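Local coordinates for predicted ATPase of the ABC class (Vibrio vulnificus, PDB 5D6A), which binds adenine nucleotide, here the ATP analogue AMP-PNP, and probably hydrolyses ATP as an ABC-class ATPase, at residues R72-R77 against E139-V144; G259-V264 against N421-H426; N510-V515 against I557-A562. All blocks are in the same frame, centred on the assembly; numbering follows the deposited sequence.

How the contacts relate
The three contacts come in series along the chain, one in each of three family regions. Contact 1 joins two antiparallel strands in the N-terminal region, contact 2 two parallel strands in the P-loop region, and contact 3 two helices near the C-terminus. Contacts 1 and 2 lie on opposite sides of the chain's centre, about 47 Å apart between centres. Contact 3 comes within about 6 Å of contact 1 and about 16 Å of contact 2, nearest atoms in both cases. The C-terminal region bridges the two: Asp-550, just ahead of helix 556-564, pairs with arginines of contact 1, while Asp-558 touches Met-301 on strand 301-302, an outermost strand of contact 2's sheet.

Contact 1 of 3, residues R72-R77 against E139-V144; sequences RFRAFR and ELRFRV
Arg-74 and Arg-141 close on one oxygen of Glu-139 from opposite faces of its carboxylate. Arg-74 NH1 reaches Glu-139 OE2 at 2.9 Å and Arg-141 NE reaches the same OE2 at 3.0 Å, each well out of the carboxylate plane, one on either side. The Arg-74 chain bends at chi3 (-60°), which turns its guanidinium over the acid, while Arg-141 stays extended and meets the oxygen nearly in its own guanidinium plane. Both arginines have further partners: Asp-60 bridges to Arg-74 NE, and His-548 O accepts from Arg-141 NH1. Further along this face, Arg-72 and Arg-143 run alongside each other in the same direction. Arg-143 CZ sits 3.6 Å above the guanidinium plane of Arg-72, and Asp-550 takes a salt bridge from each. These strands are antiparallel neighbours in the sheet of the N-terminal domain, with strand 56-61 on the other flank of 71-78; Phe-73 pairs with Phe-142 and Ala-75 with Leu-140, both as hydrogen-bonded pairs. On the reverse face the residues that meet are apolar. Val-144 CG2 lies 3.7 Å from the centroid of the Phe-73 ring, a CH-pi contact over its face. Phe-142 has chi1 near 51°, which brings its ring up to Phe-73, CE2 meeting Phe-73 CB at 3.5 Å. The edge of the Phe-142 ring faces Ala-75 CB, and helix 155-172 packs over this side through Leu-166 and Ile-170.

Contact 2 of 3, residues G259-V264 against N421-H426; sequences GITLIV and NVIQMH
Val-264 meets Val-422, Ile-423 and Gln-424 with its three side-chain carbons. CB stands 4.0 Å from Ile-423 O, the carbonyl that takes the backbone N-H of Val-264 at an N-to-O distance of 2.7 Å. From CB the branches part. CG1 reaches Val-422 CG1 at 4.1 Å. CG2, set between the backbone N and the carbonyl carbon by a chi1 of -59°, comes closer: 3.4 Å from Ile-423 O, 3.8 Å from Val-422 CG1 and 4.0 Å from Gln-424 CB. Met-376 of the second subunit packs against the same valine. Beneath these carbons the two strands run parallel, their axes 19° apart. Leu-262 N donates to Asn-421 O and Leu-262 O accepts from Ile-423 N; Val-264 N then donates to Ile-423 O and Val-264 O accepts from Met-425 N. This is the core sheet of the P-loop ATPase domain, in which strand 260-264 lies between 404-408 and 421-425 and leads straight into a probable Walker A loop. On the opposite face Ile-263 and Met-425, a selenomethionine, lie alongside each other, CG2 to CG, under helix 271-280. The Met-425 side chain is about 6 Å from the bound AMP-PNP. Between these two segments the hydrogen bonds are all backbone to backbone, so the ladder fixes the register without help from any side-chain hydrogen bond, and the side chains add apolar contact on both faces.

Contact 3 of 3, residues N510-V515 against I557-A562; sequences NAIGWV and IDVMAA
Asp-558 O is held by the N-H of Ala-562, 2.9 Å away one helical turn on, and Ile-512 CD1 of the partner helix rests against the same oxygen at 4.1 Å. This is helix-helix packing in the MRB1590-type C-terminal domain: segment 510-515, on helix 506-519, crosses segment 557-562, on helix 556-564, at -78°, nearly at right angles, their axes 9.9 Å apart at the closest. The two segments share a small patch, and no hydrogen bond passes between them; the join is almost wholly aliphatic carbon. Ile-512 carries most of it. Its CG1 lies anti to the carbonyl carbon (chi1 -72°) and the chain stays extended to CD1, which sends the tip toward Asp-558. The other branch, CG2, turns to Ala-562 CB at 3.9 Å. Between those two points CG1 slides past Val-559, meeting its CG2 at 4.0 Å, the two side chains pointing in opposite directions. Ile-512 therefore lies across one turn of the second helix, touching Asp-558, Val-559 and Ala-562 in succession. The carboxylate of Asp-558 leads away from this apolar patch and pairs with Arg-555, while Trp-516, on the same helix as Ile-512, covers both Val-559 and Ala-562. Ile-533 of helix 529-536 also packs on Val-559, tying a third helix to the pair. One turn beyond Ile-512, Val-515 makes the remaining touch: it crosses Val-559 at a slant, CG1 to CG1, at 3.9 Å.

Contact 1 of 3, residues R72-R77 against E139-V144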
ATOM      1  N   ARG A  72     -16.999  -2.803  23.655  1.00 46.44           N
ATOM      2  CA  ARG A  72     -18.148  -2.850  22.757  1.00 44.34           C
ATOM      3  C   ARG A  72     -19.475  -2.796  23.517  1.00 44.50           C
ATOM      4  O   ARG A  72     -19.666  -3.500  24.513  1.00 45.60           O
ATOM      5  CB  ARG A  72     -18.108  -4.123  21.913  1.00 43.97           C
ATOM      6  CG  ARG A  72     -16.848  -4.298  21.079  1.00 43.92           C
ATOM      7  CD  ARG A  72     -16.963  -5.550  20.229  1.00 43.89           C
ATOM      8  NE  ARG A  72     -15.773  -5.820  19.420  1.00 44.81           N
ATOM      9  CZ  ARG A  72     -15.527  -5.304  18.214  1.00 43.63           C
ATOM     10  NH1 ARG A  72     -16.372  -4.446  17.649  1.00 42.01           N
ATOM     11  NH2 ARG A  72     -14.415  -5.639  17.573  1.00 44.39           N
ATOM     12  N   PHE A  73     -20.380  -1.949  23.028  1.00 43.09           N
ATOM     13  CA  PHE A  73     -21.711  -1.761  23.603  1.00 42.96           C
ATOM     14  C   PHE A  73     -22.781  -1.904  22.524  1.00 40.91           C
ATOM     15  O   PHE A  73     -22.501  -1.744  21.337  1.00 39.56           O
ATOM     16  CB  PHE A  73     -21.832  -0.360  24.216  1.00 44.11           C
ATOM     17  CG  PHE A  73     -21.197  -0.216  25.571  1.00 46.39           C
ATOM     18  CD1 PHE A  73     -19.826  -0.362  25.740  1.00 47.00           C
ATOM     19  CD2 PHE A  73     -21.971   0.130  26.673  1.00 48.04           C
ATOM     20  CE1 PHE A  73     -19.249  -0.210  26.990  1.00 48.99           C
ATOM     21  CE2 PHE A  73     -21.396   0.292  27.923  1.00 49.68           C
ATOM     22  CZ  PHE A  73     -20.033   0.122  28.083  1.00 50.32           C
ATOM     23  N   ARG A  74     -24.003  -2.213  22.944  1.00 40.96           N
ATOM     24  CA  ARG A  74     -25.141  -2.316  22.033  1.00 41.08           C
ATOM     25  C   ARG A  74     -26.375  -1.808  22.749  1.00 42.31           C
ATOM     26  O   ARG A  74     -26.492  -1.952  23.963  1.00 44.00           O
ATOM     27  CB  ARG A  74     -25.376  -3.752  21.557  1.00 42.17           C
ATOM     28  CG  ARG A  74     -24.227  -4.343  20.758  1.00 41.90           C
ATOM     29  CD  ARG A  74     -24.563  -5.709  20.177  1.00 42.68           C
ATOM     30  NE  ARG A  74     -24.903  -6.697  21.204  1.00 44.68           N
ATOM     31  CZ  ARG A  74     -26.140  -7.054  21.554  1.00 46.36           C
ATOM     32  NH1 ARG A  74     -27.208  -6.536  20.954  1.00 46.32           N
ATOM     33  NH2 ARG A  74     -26.310  -7.960  22.509  1.00 49.12           N
ATOM     34  N   ALA A  75     -27.290  -1.206  21.999  1.00 42.22           N
ATOM     35  CA  ALA A  75     -28.520  -0.677  22.576  1.00 43.71           C
ATOM     36  C   ALA A  75     -29.696  -1.010  21.676  1.00 44.60           C
ATOM     37  O   ALA A  75     -29.599  -0.901  20.457  1.00 43.58           O
ATOM     38  CB  ALA A  75     -28.411   0.825  22.770  1.00 43.28           C
ATOM     39  N   PHE A  76     -30.808  -1.406  22.285  1.00 47.06           N
ATOM     40  CA  PHE A  76     -32.002  -1.766  21.531  1.00 48.22           C
ATOM     41  C   PHE A  76     -33.197  -0.893  21.891  1.00 48.95           C
ATOM     42  O   PHE A  76     -33.417  -0.588  23.059  1.00 49.35           O
ATOM     43  CB  PHE A  76     -32.343  -3.238  21.767  1.00 50.26           C
ATOM     44  CG  PHE A  76     -33.654  -3.653  21.171  1.00 51.85           C
ATOM     45  CD1 PHE A  76     -33.751  -3.950  19.819  1.00 50.83           C
ATOM     46  CD2 PHE A  76     -34.793  -3.743  21.961  1.00 55.08           C
ATOM     47  CE1 PHE A  76     -34.961  -4.328  19.265  1.00 53.35           C
ATOM     48  CE2 PHE A  76     -36.004  -4.120  21.415  1.00 57.17           C
ATOM     49  CZ  PHE A  76     -36.088  -4.415  20.065  1.00 56.58           C
ATOM     50  N   ARG A  77     -33.963  -0.502  20.873  1.00 49.68           N
ATOM     51  CA  ARG A  77     -35.163   0.306  21.063  1.00 52.05           C
ATOM     52  C   ARG A  77     -36.317  -0.178  20.201  1.00 52.98           C
ATOM     53  O   ARG A  77     -36.213  -0.178  18.976  1.00 53.25           O
ATOM     54  CB  ARG A  77     -34.910   1.767  20.719  1.00 52.22           C
ATOM     55  CG  ARG A  77     -33.891   2.466  21.592  1.00 52.65           C
ATOM     56  CD  ARG A  77     -34.232   3.942  21.643  1.00 55.11           C
ATOM     57  NE  ARG A  77     -35.490   4.152  22.368  1.00 60.12           N
ATOM     58  CZ  ARG A  77     -36.140   5.310  22.458  1.00 62.87           C
ATOM     59  NH1 ARG A  77     -37.271   5.380  23.151  1.00 65.48           N
ATOM     60  NH2 ARG A  77     -35.675   6.399  21.855  1.00 63.47           N
ATOM     61  N   GLU A 139     -31.560  -1.309  16.467  1.00 42.17           N
ATOM     62  CA  GLU A 139     -30.408  -1.709  17.269  1.00 41.98           C
ATOM     63  C   GLU A 139     -29.187  -0.869  16.912  1.00 39.88           C
ATOM     64  O   GLU A 139     -28.864  -0.693  15.736  1.00 38.71           O
ATOM     65  CB  GLU A 139     -30.091  -3.198  17.093  1.00 42.81           C
ATOM     66  CG  GLU A 139     -28.877  -3.656  17.894  1.00 43.24           C
ATOM     67  CD  GLU A 139     -28.600  -5.144  17.786  1.00 45.53           C
ATOM     68  OE1 GLU A 139     -29.459  -5.889  17.265  1.00 48.28           O
ATOM     69  OE2 GLU A 139     -27.516  -5.570  18.234  1.00 45.37           O
ATOM     70  N   LEU A 140     -28.519  -0.353  17.942  1.00 39.45           N
ATOM     71  CA  LEU A 140     -27.319   0.450  17.777  1.00 38.32           C
ATOM     72  C   LEU A 140     -26.134  -0.317  18.323  1.00 38.32           C
ATOM     73  O   LEU A 140     -26.232  -0.950  19.377  1.00 39.14           O
ATOM     74  CB  LEU A 140     -27.435   1.762  18.545  1.00 38.68           C
ATOM     75  CG  LEU A 140     -28.631   2.652  18.228  1.00 39.19           C
ATOM     76  CD1 LEU A 140     -28.581   3.884  19.118  1.00 39.44           C
ATOM     77  CD2 LEU A 140     -28.661   3.038  16.757  1.00 38.15           C
ATOM     78  N   ARG A 141     -25.019  -0.260  17.606  1.00 36.74           N
ATOM     79  CA  ARG A 141     -23.796  -0.916  18.032  1.00 36.92           C
ATOM     80  C   ARG A 141     -22.676   0.106  17.970  1.00 36.48           C
ATOM     81  O   ARG A 141     -22.505   0.785  16.958  1.00 35.81           O
ATOM     82  CB  ARG A 141     -23.487  -2.121  17.157  1.00 37.19           C
ATOM     83  CG  ARG A 141     -24.568  -3.187  17.189  1.00 38.12           C
ATOM     84  CD  ARG A 141     -24.109  -4.434  16.460  1.00 38.73           C
ATOM     85  NE  ARG A 141     -25.124  -5.478  16.451  1.00 39.64           N
ATOM     86  CZ  ARG A 141     -25.005  -6.629  15.796  1.00 40.74           C
ATOM     87  NH1 ARG A 141     -23.913  -6.893  15.083  1.00 40.45           N
ATOM     88  NH2 ARG A 141     -25.986  -7.517  15.845  1.00 42.60           N
ATOM     89  N   PHE A 142     -21.917   0.208  19.055  1.00 37.34           N
ATOM     90  CA  PHE A 142     -20.852   1.193  19.156  1.00 38.20           C
ATOM     91  C   PHE A 142     -19.849   0.818  20.241  1.00 40.22           C
ATOM     92  O   PHE A 142     -20.011  -0.193  20.926  1.00 40.88           O
ATOM     93  CB  PHE A 142     -21.475   2.563  19.462  1.00 37.93           C
ATOM     94  CG  PHE A 142     -22.418   2.543  20.628  1.00 38.43           C
ATOM     95  CD1 PHE A 142     -23.761   2.250  20.440  1.00 38.24           C
ATOM     96  CD2 PHE A 142     -21.964   2.795  21.913  1.00 39.86           C
ATOM     97  CE1 PHE A 142     -24.636   2.217  21.511  1.00 39.63           C
ATOM     98  CE2 PHE A 142     -22.832   2.764  22.990  1.00 40.91           C
ATOM     99  CZ  PHE A 142     -24.171   2.473  22.787  1.00 41.00           C
ATOM    100  N   ARG A 143     -18.814   1.641  20.388  1.00 41.99           N
ATOM    101  CA  ARG A 143     -17.778   1.415  21.390  1.00 44.34           C
ATOM    102  C   ARG A 143     -17.794   2.499  22.464  1.00 44.76           C
ATOM    103  O   ARG A 143     -18.287   3.604  22.239  1.00 44.46           O
ATOM    104  CB  ARG A 143     -16.403   1.393  20.728  1.00 46.01           C
ATOM    105  CG  ARG A 143     -16.191   0.276  19.720  1.00 47.05           C
ATOM    106  CD  ARG A 143     -14.815   0.422  19.093  1.00 50.27           C
ATOM    107  NE  ARG A 143     -14.468  -0.661  18.171  1.00 52.47           N
ATOM    108  CZ  ARG A 143     -13.828  -1.782  18.511  1.00 54.73           C
ATOM    109  NH1 ARG A 143     -13.457  -2.011  19.770  1.00 55.76           N
ATOM    110  NH2 ARG A 143     -13.560  -2.690  17.578  1.00 54.95           N
ATOM    111  N   VAL A 144     -17.257   2.164  23.634  1.00 45.61           N
ATOM    112  CA  VAL A 144     -17.162   3.098  24.755  1.00 47.03           C
ATOM    113  C   VAL A 144     -15.814   2.903  25.446  1.00 49.03           C
ATOM    114  O   VAL A 144     -15.585   1.882  26.092  1.00 50.32           O
ATOM    115  CB  VAL A 144     -18.294   2.895  25.785  1.00 47.38           C
ATOM    116  CG1 VAL A 144     -18.102   3.809  26.991  1.00 48.72           C
ATOM    117  CG2 VAL A 144     -19.652   3.132  25.141  1.00 46.51           C
TER

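Contact 2 of 3, residues G259-V264 against N421-H426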
ATOM      1  N   GLY A 259     -21.271  -3.886 -23.389  1.00 48.85           N
ATOM      2  CA  GLY A 259     -20.222  -4.130 -24.364  1.00 49.05           C
ATOM      3  C   GLY A 259     -18.941  -3.429 -23.971  1.00 48.09           C
ATOM      4  O   GLY A 259     -18.738  -3.096 -22.807  1.00 46.95           O
ATOM      5  N   ILE A 260     -18.080  -3.197 -24.954  1.00 48.84           N
ATOM      6  CA  ILE A 260     -16.793  -2.558 -24.723  1.00 47.87           C
ATOM      7  C   ILE A 260     -16.895  -1.047 -24.897  1.00 47.67           C
ATOM      8  O   ILE A 260     -17.392  -0.568 -25.913  1.00 48.38           O
ATOM      9  CB  ILE A 260     -15.727  -3.113 -25.688  1.00 49.26           C
ATOM     10  CG1 ILE A 260     -15.656  -4.642 -25.565  1.00 49.00           C
ATOM     11  CG2 ILE A 260     -14.369  -2.477 -25.409  1.00 48.80           C
ATOM     12  CD1 ILE A 260     -14.715  -5.299 -26.552  1.00 50.60           C
ATOM     13  N   THR A 261     -16.418  -0.308 -23.899  1.00 46.46           N
ATOM     14  CA  THR A 261     -16.433   1.150 -23.929  1.00 46.96           C
ATOM     15  C   THR A 261     -15.037   1.683 -23.616  1.00 46.78           C
ATOM     16  O   THR A 261     -14.446   1.338 -22.591  1.00 45.66           O
ATOM     17  CB  THR A 261     -17.433   1.724 -22.908  1.00 46.28           C
ATOM     18  OG1 THR A 261     -18.740   1.197 -23.167  1.00 47.41           O
ATOM     19  CG2 THR A 261     -17.477   3.249 -22.988  1.00 46.90           C
ATOM     20  N   LEU A 262     -14.508   2.520 -24.503  1.00 47.36           N
ATOM     21  CA  LEU A 262     -13.184   3.092 -24.310  1.00 46.82           C
ATOM     22  C   LEU A 262     -13.271   4.535 -23.849  1.00 46.73           C
ATOM     23  O   LEU A 262     -14.167   5.279 -24.258  1.00 47.42           O
ATOM     24  CB  LEU A 262     -12.376   3.026 -25.605  1.00 48.58           C
ATOM     25  CG  LEU A 262     -12.154   1.634 -26.191  1.00 48.77           C
ATOM     26  CD1 LEU A 262     -11.323   1.740 -27.459  1.00 50.53           C
ATOM     27  CD2 LEU A 262     -11.482   0.721 -25.175  1.00 47.24           C
ATOM     28  N   ILE A 263     -12.333   4.915 -22.989  1.00 46.28           N
ATOM     29  CA  ILE A 263     -12.230   6.274 -22.475  1.00 46.83           C
ATOM     30  C   ILE A 263     -10.849   6.778 -22.880  1.00 47.93           C
ATOM     31  O   ILE A 263      -9.848   6.455 -22.245  1.00 49.16           O
ATOM     32  CB  ILE A 263     -12.424   6.320 -20.947  1.00 45.63           C
ATOM     33  CG1 ILE A 263     -13.847   5.870 -20.597  1.00 45.02           C
ATOM     34  CG2 ILE A 263     -12.180   7.726 -20.412  1.00 46.42           C
ATOM     35  CD1 ILE A 263     -14.147   5.851 -19.113  1.00 43.91           C
ATOM     36  N   VAL A 264     -10.808   7.562 -23.951  1.00 49.48           N
ATOM     37  CA  VAL A 264      -9.548   8.068 -24.486  1.00 51.40           C
ATOM     38  C   VAL A 264      -9.338   9.555 -24.216  1.00 53.18           C
ATOM     39  O   VAL A 264     -10.147  10.204 -23.549  1.00 52.29           O
ATOM     40  CB  VAL A 264      -9.468   7.817 -26.005  1.00 53.34           C
ATOM     41  CG1 VAL A 264      -9.586   6.328 -26.296  1.00 53.52           C
ATOM     42  CG2 VAL A 264     -10.548   8.591 -26.753  1.00 53.83           C
ATOM     43  N   ASN A 421     -18.342   1.717 -28.190  1.00 57.17           N
ATOM     44  CA  ASN A 421     -18.383   3.169 -28.022  1.00 56.93           C
ATOM     45  C   ASN A 421     -17.042   3.718 -27.536  1.00 54.43           C
ATOM     46  O   ASN A 421     -16.319   3.045 -26.799  1.00 53.08           O
ATOM     47  CB  ASN A 421     -19.489   3.572 -27.043  1.00 56.65           C
ATOM     48  CG  ASN A 421     -20.851   3.055 -27.459  1.00 58.36           C
ATOM     49  OD1 ASN A 421     -21.039   1.855 -27.648  1.00 59.58           O
ATOM     50  ND2 ASN A 421     -21.819   3.956 -27.570  1.00 59.75           N
ATOM     51  N   VAL A 422     -16.716   4.941 -27.953  1.00 53.57           N
ATOM     52  CA  VAL A 422     -15.461   5.585 -27.566  1.00 52.14           C
ATOM     53  C   VAL A 422     -15.721   7.001 -27.051  1.00 52.23           C
ATOM     54  O   VAL A 422     -16.263   7.843 -27.767  1.00 53.32           O
ATOM     55  CB  VAL A 422     -14.469   5.642 -28.742  1.00 53.26           C
ATOM     56  CG1 VAL A 422     -13.155   6.269 -28.300  1.00 53.00           C
ATOM     57  CG2 VAL A 422     -14.228   4.247 -29.297  1.00 53.11           C
ATOM     58  N   ILE A 423     -15.322   7.249 -25.806  1.00 50.68           N
ATOM     59  CA  ILE A 423     -15.503   8.545 -25.165  1.00 51.79           C
ATOM     60  C   ILE A 423     -14.169   9.269 -25.048  1.00 52.81           C
ATOM     61  O   ILE A 423     -13.173   8.673 -24.645  1.00 52.44           O
ATOM     62  CB  ILE A 423     -16.106   8.379 -23.760  1.00 49.86           C
ATOM     63  CG1 ILE A 423     -17.491   7.732 -23.864  1.00 50.08           C
ATOM     64  CG2 ILE A 423     -16.192   9.725 -23.050  1.00 50.55           C
ATOM     65  CD1 ILE A 423     -18.103   7.359 -22.531  1.00 48.56           C
ATOM     66  N   GLN A 424     -14.149  10.554 -25.396  1.00 54.50           N
ATOM     67  CA  GLN A 424     -12.927  11.340 -25.313  1.00 55.26           C
ATOM     68  C   GLN A 424     -13.063  12.420 -24.250  1.00 55.72           C
ATOM     69  O   GLN A 424     -14.042  13.166 -24.236  1.00 56.68           O
ATOM     70  CB  GLN A 424     -12.604  11.992 -26.658  1.00 57.54           C
ATOM     71  CG  GLN A 424     -11.259  12.713 -26.678  1.00 58.68           C
ATOM     72  CD  GLN A 424     -10.997  13.458 -27.971  1.00 60.79           C
ATOM     73  OE1 GLN A 424     -11.901  13.675 -28.768  1.00 62.36           O
ATOM     74  NE2 GLN A 424      -9.753  13.870 -28.175  1.00 61.93           N
HETATM   75  N   MSE A 425     -12.076  12.495 -23.360  1.00 55.46           N
HETATM   76  CA  MSE A 425     -12.057  13.514 -22.318  1.00 56.11           C
HETATM   77  C   MSE A 425     -11.217  14.653 -22.829  1.00 59.14           C
HETATM   78  O   MSE A 425     -10.109  14.447 -23.331  1.00 59.92           O
HETATM   79  CB  MSE A 425     -11.475  12.974 -21.015  1.00 54.00           C
HETATM   80  CG  MSE A 425     -12.315  11.843 -20.422  1.00 51.31           C
HETATM   81 SE   MSE A 425     -14.170  12.426 -20.101  0.80 51.09          SE
HETATM   82  CE  MSE A 425     -13.876  13.524 -18.493  1.00 51.92           C
ATOM     83  N   HIS A 426     -11.748  15.864 -22.714  1.00 61.35           N
ATOM     84  CA  HIS A 426     -11.063  17.066 -23.166  1.00 64.61           C
ATOM     85  C   HIS A 426     -11.492  18.207 -22.264  1.00 66.77           C
ATOM     86  O   HIS A 426     -12.677  18.492 -22.161  1.00 68.53           O
ATOM     87  CB  HIS A 426     -11.439  17.358 -24.618  1.00 66.75           C
ATOM     88  CG  HIS A 426     -10.870  18.635 -25.150  1.00 69.41           C
ATOM     89  ND1 HIS A 426      -9.640  18.704 -25.767  1.00 70.53           N
ATOM     90  CD2 HIS A 426     -11.368  19.893 -25.162  1.00 71.77           C
ATOM     91  CE1 HIS A 426      -9.405  19.950 -26.135  1.00 73.66           C
ATOM     92  NE2 HIS A 426     -10.437  20.693 -25.779  1.00 74.45           N
TER

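Contact 3 of 3, residues N510-V515 against I557-A562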
ATOM      1  N   ASN A 510     -13.467  -6.699   7.754  1.00 32.89           N
ATOM      2  CA  ASN A 510     -13.774  -7.508   8.931  1.00 33.45           C
ATOM      3  C   ASN A 510     -14.881  -8.486   8.585  1.00 32.23           C
ATOM      4  O   ASN A 510     -14.815  -9.660   8.941  1.00 32.46           O
ATOM      5  CB  ASN A 510     -14.198  -6.641  10.120  1.00 35.56           C
ATOM      6  CG  ASN A 510     -13.027  -5.957  10.796  1.00 38.61           C
ATOM      7  OD1 ASN A 510     -11.946  -6.534  10.932  1.00 40.82           O
ATOM      8  ND2 ASN A 510     -13.247  -4.731  11.263  1.00 40.89           N
ATOM      9  N   ALA A 511     -15.890  -7.995   7.872  1.00 30.95           N
ATOM     10  CA  ALA A 511     -17.006  -8.835   7.463  1.00 31.05           C
ATOM     11  C   ALA A 511     -16.516  -9.975   6.579  1.00 29.68           C
ATOM     12  O   ALA A 511     -17.019 -11.088   6.675  1.00 30.15           O
ATOM     13  CB  ALA A 511     -18.061  -8.013   6.741  1.00 32.43           C
ATOM     14  N   ILE A 512     -15.532  -9.693   5.723  1.00 28.18           N
ATOM     15  CA  ILE A 512     -14.963 -10.719   4.850  1.00 27.05           C
ATOM     16  C   ILE A 512     -14.366 -11.830   5.712  1.00 27.84           C
ATOM     17  O   ILE A 512     -14.566 -13.016   5.442  1.00 28.97           O
ATOM     18  CB  ILE A 512     -13.899 -10.136   3.888  1.00 26.66           C
ATOM     19  CG1 ILE A 512     -14.575  -9.279   2.808  1.00 26.87           C
ATOM     20  CG2 ILE A 512     -13.118 -11.252   3.201  1.00 26.24           C
ATOM     21  CD1 ILE A 512     -13.616  -8.499   1.931  1.00 26.47           C
ATOM     22  N   GLY A 513     -13.650 -11.442   6.761  1.00 27.79           N
ATOM     23  CA  GLY A 513     -13.046 -12.410   7.666  1.00 27.94           C
ATOM     24  C   GLY A 513     -14.090 -13.238   8.393  1.00 29.38           C
ATOM     25  O   GLY A 513     -13.893 -14.435   8.622  1.00 30.55           O
ATOM     26  N   TRP A 514     -15.208 -12.614   8.761  1.00 28.81           N
ATOM     27  CA  TRP A 514     -16.263 -13.346   9.463  1.00 29.53           C
ATOM     28  C   TRP A 514     -17.102 -14.232   8.533  1.00 29.70           C
ATOM     29  O   TRP A 514     -17.825 -15.110   9.000  1.00 30.68           O
ATOM     30  CB  TRP A 514     -17.102 -12.415  10.338  1.00 30.19           C
ATOM     31  CG  TRP A 514     -16.301 -11.953  11.514  1.00 30.60           C
ATOM     32  CD1 TRP A 514     -15.716 -10.733  11.689  1.00 30.10           C
ATOM     33  CD2 TRP A 514     -15.928 -12.742  12.650  1.00 31.92           C
ATOM     34  NE1 TRP A 514     -15.030 -10.701  12.876  1.00 30.98           N
ATOM     35  CE2 TRP A 514     -15.144 -11.921  13.488  1.00 32.27           C
ATOM     36  CE3 TRP A 514     -16.195 -14.059  13.050  1.00 32.92           C
ATOM     37  CZ2 TRP A 514     -14.624 -12.372  14.706  1.00 33.76           C
ATOM     38  CZ3 TRP A 514     -15.679 -14.507  14.260  1.00 34.48           C
ATOM     39  CH2 TRP A 514     -14.900 -13.664  15.073  1.00 34.95           C
ATOM     40  N   VAL A 515     -16.991 -14.010   7.225  1.00 28.90           N
ATOM     41  CA  VAL A 515     -17.660 -14.874   6.255  1.00 29.50           C
ATOM     42  C   VAL A 515     -16.814 -16.133   6.158  1.00 30.17           C
ATOM     43  O   VAL A 515     -17.337 -17.243   6.134  1.00 31.50           O
ATOM     44  CB  VAL A 515     -17.799 -14.216   4.871  1.00 28.63           C
ATOM     45  CG1 VAL A 515     -18.210 -15.240   3.822  1.00 28.92           C
ATOM     46  CG2 VAL A 515     -18.800 -13.071   4.931  1.00 28.91           C
ATOM     47  N   ILE A 557     -18.119 -11.215  -4.578  1.00 34.97           N
ATOM     48  CA  ILE A 557     -16.948 -11.192  -5.445  1.00 35.81           C
ATOM     49  C   ILE A 557     -15.710 -10.700  -4.688  1.00 34.60           C
ATOM     50  O   ILE A 557     -14.595 -11.124  -4.980  1.00 35.77           O
ATOM     51  CB  ILE A 557     -17.200 -10.338  -6.717  1.00 37.77           C
ATOM     52  CG1 ILE A 557     -16.070 -10.541  -7.731  1.00 38.56           C
ATOM     53  CG2 ILE A 557     -17.375  -8.862  -6.371  1.00 37.74           C
ATOM     54  CD1 ILE A 557     -16.296  -9.833  -9.052  1.00 40.61           C
ATOM     55  N   ASP A 558     -15.903  -9.819  -3.710  1.00 33.95           N
ATOM     56  CA  ASP A 558     -14.780  -9.314  -2.915  1.00 33.53           C
ATOM     57  C   ASP A 558     -14.279 -10.359  -1.911  1.00 32.24           C
ATOM     58  O   ASP A 558     -13.078 -10.451  -1.659  1.00 31.74           O
ATOM     59  CB  ASP A 558     -15.152  -8.002  -2.214  1.00 33.90           C
ATOM     60  CG  ASP A 558     -15.313  -6.840  -3.190  1.00 35.54           C
ATOM     61  OD1 ASP A 558     -14.674  -6.859  -4.265  1.00 35.32           O
ATOM     62  OD2 ASP A 558     -16.067  -5.896  -2.877  1.00 36.92           O
ATOM     63  N   VAL A 559     -15.195 -11.143  -1.348  1.00 32.43           N
ATOM     64  CA  VAL A 559     -14.823 -12.203  -0.407  1.00 31.12           C
ATOM     65  C   VAL A 559     -13.939 -13.209  -1.143  1.00 32.30           C
ATOM     66  O   VAL A 559     -12.925 -13.671  -0.611  1.00 31.12           O
ATOM     67  CB  VAL A 559     -16.059 -12.928   0.159  1.00 30.58           C
ATOM     68  CG1 VAL A 559     -15.643 -14.073   1.069  1.00 30.33           C
ATOM     69  CG2 VAL A 559     -16.950 -11.959   0.919  1.00 30.33           C
HETATM   70  N   MSE A 560     -14.331 -13.530  -2.376  1.00 34.11           N
HETATM   71  CA  MSE A 560     -13.577 -14.455  -3.223  1.00 34.86           C
HETATM   72  C   MSE A 560     -12.245 -13.848  -3.552  1.00 34.20           C
HETATM   73  O   MSE A 560     -11.212 -14.505  -3.435  1.00 33.74           O
HETATM   74  CB  MSE A 560     -14.316 -14.734  -4.532  1.00 36.82           C
HETATM   75  CG  MSE A 560     -15.498 -15.682  -4.356  1.00 38.23           C
HETATM   76 SE   MSE A 560     -14.911 -17.397  -3.580  1.00 41.42          SE
HETATM   77  CE  MSE A 560     -13.693 -17.989  -5.012  1.00 41.98           C
ATOM     78  N   ALA A 561     -12.259 -12.586  -3.968  1.00 33.40           N
ATOM     79  CA  ALA A 561     -11.027 -11.882  -4.305  1.00 33.68           C
ATOM     80  C   ALA A 561     -10.022 -11.974  -3.154  1.00 32.76           C
ATOM     81  O   ALA A 561      -8.848 -12.286  -3.366  1.00 31.80           O
ATOM     82  CB  ALA A 561     -11.321 -10.427  -4.640  1.00 34.07           C
ATOM     83  N   ALA A 562     -10.491 -11.706  -1.938  1.00 32.62           N
ATOM     84  CA  ALA A 562      -9.636 -11.769  -0.750  1.00 32.95           C
ATOM     85  C   ALA A 562      -9.166 -13.198  -0.515  1.00 34.12           C
ATOM     86  O   ALA A 562      -8.011 -13.439  -0.164  1.00 34.38           O
ATOM     87  CB  ALA A 562     -10.389 -11.262   0.470  1.00 31.66           C
TER